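Local structure of alcohol dehydrogenase superfamily protein (Novosphingobium aromaticivorans, 3GAZ) at residues 216-221 with 235-240; 240-245 with 261-266. The protein is probably an NADP-dependent oxidoreductase of the alcohol dehydrogenase (medium-chain dehydrogenase/reductase) superfamily, of unknown substrate. All blocks are in the same frame, centred on the assembly; numbering follows the deposited sequence.

Contact 1. Residues 216-221 with 235-240; sequences GFDLVY and AVKRFG
Lys237 and Asp218 run alongside each other in the same direction and form a salt bridge, NZ standing 2.9 Å from Asp218 OD1, above the carboxylate plane. A bend in the lysine at chi3 (-64°) turns CE in to 3.4 Å from Asp218 OD1 and 3.5 Å from Gly216 O. A water bridges NZ to Gly216 O, giving the ammonium a second partner. An alanine at Lys237 would probably leave Asp218 OD1 without its charged mate and the water without one anchor. Two backbone hydrogen bonds make a short parallel bridge: Phe217 N to Ala235 O (2.9 Å) and Lys237 N to Phe217 O (2.8 Å). Gly216 suits this spot, since a CB would clash with Ala235 O and be pressed against the carbonyl O of the residue before. Apolar contacts are few: Phe217 CD2 lies 4.1 Å from Ala235 CB, and Val220 CG2 packs 4.1 Å from Val236 CB. A type II turn, Lys237 to Gly240, redirects the chain. The Phe217 ring sits among Tyr207 and Thr212 of helix 204-212, Leu155 of strand 153-157 and Phe179. The contact joins the start of strand 217-222 to the end of helix 227-235, within the beta-alpha-beta crossover to strand 240-244.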
# COMPACT_ATOMS: atom_id res chain seq x y z
N GLY A 216 9.01 -3.92 41.85
CA GLY A 216 8.95 -3.68 40.42
C GLY A 216 7.56 -3.16 40.12
O GLY A 216 6.75 -2.99 41.04
N PHE A 217 7.26 -2.94 38.85
CA PHE A 217 5.96 -2.41 38.43
C PHE A 217 5.07 -3.47 37.76
O PHE A 217 5.57 -4.33 37.04
CB PHE A 217 6.17 -1.25 37.46
CG PHE A 217 7.08 -0.16 37.99
CD1 PHE A 217 6.55 0.96 38.63
CD2 PHE A 217 8.46 -0.27 37.86
CE1 PHE A 217 7.39 1.95 39.13
CE2 PHE A 217 9.30 0.72 38.36
CZ PHE A 217 8.77 1.83 39.00
N ASP A 218 3.76 -3.38 37.98
CA ASP A 218 2.82 -4.33 37.37
C ASP A 218 2.88 -4.26 35.85
O ASP A 218 2.81 -5.28 35.16
CB ASP A 218 1.38 -4.04 37.80
CG ASP A 218 1.15 -4.19 39.29
OD1 ASP A 218 1.59 -5.21 39.86
OD2 ASP A 218 0.52 -3.29 39.88
N LEU A 219 3.01 -3.04 35.33
CA LEU A 219 3.04 -2.82 33.89
C LEU A 219 4.13 -1.84 33.46
O LEU A 219 4.26 -0.76 34.04
CB LEU A 219 1.67 -2.30 33.43
CG LEU A 219 1.43 -1.97 31.96
CD1 LEU A 219 1.69 -3.20 31.08
CD2 LEU A 219 -0.02 -1.50 31.80
N VAL A 220 4.92 -2.21 32.46
CA VAL A 220 5.97 -1.33 31.95
C VAL A 220 5.77 -1.09 30.45
O VAL A 220 5.70 -2.04 29.67
CB VAL A 220 7.38 -1.93 32.14
CG1 VAL A 220 8.43 -0.97 31.58
CG2 VAL A 220 7.65 -2.19 33.63
N TYR A 221 5.68 0.17 30.05
CA TYR A 221 5.51 0.49 28.64
C TYR A 221 6.77 1.12 28.07
O TYR A 221 7.11 2.26 28.40
CB TYR A 221 4.32 1.43 28.41
CG TYR A 221 3.83 1.44 26.97
CD1 TYR A 221 4.72 1.50 25.91
CD2 TYR A 221 2.47 1.37 26.68
CE1 TYR A 221 4.28 1.49 24.58
CE2 TYR A 221 2.01 1.36 25.36
CZ TYR A 221 2.93 1.42 24.31
OH TYR A 221 2.49 1.41 23.01
N ALA A 235 12.70 -3.79 35.27
CA ALA A 235 11.79 -3.08 36.17
C ALA A 235 10.44 -3.74 36.43
O ALA A 235 9.75 -3.38 37.39
CB ALA A 235 11.57 -1.66 35.64
N VAL A 236 10.04 -4.68 35.59
CA VAL A 236 8.74 -5.34 35.74
C VAL A 236 8.66 -6.26 36.96
O VAL A 236 9.63 -6.91 37.33
CB VAL A 236 8.37 -6.13 34.45
CG1 VAL A 236 9.24 -7.38 34.31
CG2 VAL A 236 6.89 -6.49 34.45
N LYS A 237 7.49 -6.28 37.59
CA LYS A 237 7.22 -7.10 38.77
C LYS A 237 7.04 -8.56 38.34
O LYS A 237 6.75 -8.82 37.18
CB LYS A 237 5.95 -6.60 39.47
CG LYS A 237 5.50 -7.41 40.67
CD LYS A 237 4.19 -6.86 41.26
CE LYS A 237 4.37 -5.44 41.79
NZ LYS A 237 3.09 -4.83 42.28
N ARG A 238 7.22 -9.49 39.27
CA ARG A 238 7.04 -10.91 38.97
C ARG A 238 5.60 -11.11 38.51
O ARG A 238 4.68 -10.57 39.12
CB ARG A 238 7.32 -11.77 40.21
CG ARG A 238 6.94 -13.24 40.07
CD ARG A 238 7.44 -14.02 41.28
NE ARG A 238 8.88 -13.86 41.41
CZ ARG A 238 9.77 -14.35 40.55
NH1 ARG A 238 9.36 -15.05 39.50
NH2 ARG A 238 11.06 -14.10 40.72
N PHE A 239 5.42 -11.87 37.44
CA PHE A 239 4.10 -12.13 36.86
C PHE A 239 3.60 -10.86 36.15
O PHE A 239 2.47 -10.83 35.66
CB PHE A 239 3.08 -12.54 37.93
CG PHE A 239 3.49 -13.72 38.76
CD1 PHE A 239 4.02 -14.87 38.17
CD2 PHE A 239 3.34 -13.70 40.15
CE1 PHE A 239 4.38 -15.97 38.93
CE2 PHE A 239 3.69 -14.80 40.93
CZ PHE A 239 4.21 -15.94 40.32
N GLY A 240 4.44 -9.83 36.11
CA GLY A 240 4.07 -8.58 35.47
C GLY A 240 4.01 -8.62 33.95
O GLY A 240 4.27 -9.66 33.34
O HOH W 1 4.24 -2.41 42.05

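Contact 2. Residues 240-245 with 261-266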
# COMPACT_ATOMS: atom_id res chain seq x y z
N GLY A 240 4.44 -9.83 36.11
CA GLY A 240 4.07 -8.58 35.47
C GLY A 240 4.01 -8.62 33.95
O GLY A 240 4.27 -9.66 33.34
N HIS A 241 3.70 -7.48 33.35
CA HIS A 241 3.58 -7.39 31.89
C HIS A 241 4.38 -6.21 31.33
O HIS A 241 4.32 -5.10 31.85
CB HIS A 241 2.10 -7.24 31.51
CG HIS A 241 1.80 -7.54 30.07
ND1 HIS A 241 0.52 -7.80 29.63
CD2 HIS A 241 2.60 -7.62 28.98
CE1 HIS A 241 0.54 -8.03 28.32
NE2 HIS A 241 1.79 -7.93 27.91
N VAL A 242 5.11 -6.47 30.25
CA VAL A 242 5.89 -5.43 29.59
C VAL A 242 5.41 -5.30 28.15
O VAL A 242 5.24 -6.31 27.46
CB VAL A 242 7.40 -5.79 29.58
CG1 VAL A 242 8.18 -4.78 28.74
CG2 VAL A 242 7.94 -5.80 31.02
N VAL A 243 5.16 -4.08 27.69
CA VAL A 243 4.73 -3.89 26.31
C VAL A 243 5.67 -2.88 25.65
O VAL A 243 6.24 -2.02 26.32
CB VAL A 243 3.26 -3.37 26.21
CG1 VAL A 243 2.33 -4.31 26.96
CG2 VAL A 243 3.15 -1.96 26.77
N SER A 244 5.84 -3.01 24.34
CA SER A 244 6.71 -2.09 23.61
C SER A 244 6.16 -1.83 22.22
O SER A 244 5.52 -2.70 21.62
CB SER A 244 8.12 -2.68 23.48
OG SER A 244 8.93 -1.87 22.64
N CYS A 245 6.41 -0.62 21.72
CA CYS A 245 5.97 -0.26 20.38
C CYS A 245 7.19 -0.07 19.49
O CYS A 245 7.11 0.48 18.40
CB CYS A 245 5.11 1.02 20.42
SG CYS A 245 5.88 2.45 21.19
N ALA A 261 7.30 -13.50 33.91
CA ALA A 261 6.60 -12.34 33.39
C ALA A 261 6.15 -12.49 31.94
O ALA A 261 6.46 -13.47 31.27
CB ALA A 261 7.47 -11.11 33.55
N THR A 262 5.45 -11.47 31.45
CA THR A 262 4.93 -11.47 30.10
C THR A 262 5.30 -10.22 29.29
O THR A 262 5.46 -9.14 29.85
CB THR A 262 3.39 -11.62 30.14
OG1 THR A 262 3.05 -12.82 30.86
CG2 THR A 262 2.82 -11.70 28.75
N TYR A 263 5.44 -10.40 27.97
CA TYR A 263 5.78 -9.30 27.06
C TYR A 263 4.85 -9.33 25.84
O TYR A 263 4.51 -10.40 25.34
CB TYR A 263 7.23 -9.42 26.58
CG TYR A 263 7.55 -8.53 25.40
CD1 TYR A 263 7.75 -7.16 25.56
CD2 TYR A 263 7.58 -9.05 24.10
CE1 TYR A 263 7.97 -6.32 24.46
CE2 TYR A 263 7.79 -8.23 23.00
CZ TYR A 263 7.99 -6.87 23.18
OH TYR A 263 8.18 -6.06 22.08
N SER A 264 4.43 -8.16 25.37
CA SER A 264 3.57 -8.07 24.19
C SER A 264 4.07 -6.97 23.27
O SER A 264 4.52 -5.92 23.74
CB SER A 264 2.12 -7.75 24.58
OG SER A 264 1.55 -8.77 25.37
N GLY A 265 4.01 -7.21 21.97
CA GLY A 265 4.46 -6.21 21.02
C GLY A 265 3.31 -5.34 20.56
O GLY A 265 2.15 -5.74 20.65
N VAL A 266 3.62 -4.14 20.06
CA VAL A 266 2.60 -3.23 19.56
C VAL A 266 3.01 -2.76 18.17
O VAL A 266 4.14 -2.32 17.97
CB VAL A 266 2.45 -1.98 20.47
CG1 VAL A 266 1.41 -1.02 19.88
CG2 VAL A 266 2.02 -2.40 21.87
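Gly240 O accepts the N-H of Thr262 at 2.9 Å, opening a parallel pairing of strands 240-244 and 262-265 whose axes approach to 4.6 Å at 22°. Next, His241 swings its ring over the neighbouring strand, CG anti to the backbone N (chi1 -163°). Its NE2 reaches Ser264 OG at 2.7 Å, a hydrogen bond in which either group could be the donor, and the hydroxyl lies at the ring edge, near its plane. Thr262 CG2 covers one face of the same imidazole, offset toward the rim, in a CH-pi contact 4.2 Å from the centroid. Val242 is held through both its backbone polar atoms, N bonding to Thr262 O (2.7 Å) and O to Ser264 N. On the face it shares with Tyr263, Val242 CG1 comes in at the edge of the Tyr263 ring, 4.0 Å from Tyr263 CD1, the two side chains crossing obliquely. Val243 returns to the His241 face and sets CG1 4.2 Å from Ser264 CB. Ser244 N makes a longer bond, 3.3 Å, to Ser264 O, while its CB touches the edge of the Tyr263 ring; its OG turns to Asp222 OD2 and Leu246 N. Cys245 closes the row, CB to CB with Val266. Helix 227-235 packs on the Val242 and Tyr263 face; Arg145 of helix 132-145 touches Ser264 on the His241 face, and Glu140 touches Val266. The chemistry is thus two-sided: one face sets the Val242 methyl against the Tyr263 ring edge, with Ser244 OG directed to Asp222; the other carries, beside Val243, the His241-Ser264 bond, which with the threonine methyl probably fixes the imidazole's rotation.

How the contacts relate
Contact 1 and contact 2 lie in series along the chain, their centres about 9 Å apart, and Gly240 belongs to both. Contact 1 closes at the turn from which strand 240-244 departs; contact 2 then pairs that strand with 262-265, an outermost strand of the six-stranded parallel sheet within this chain. Strands 217-222 and 240-244 are also direct neighbours there, probably hydrogen-bonded from Val220 O to Val243 N and from Asp218 O to His241 N, so 217-222, 240-244 and 262-265 run as consecutive strands, with 236-237 as a short bridge beside the first. These three strands form the second half (order 3-2-1-4-5-6) of what is probably a Rossmann-type domain, consistent with NADP use.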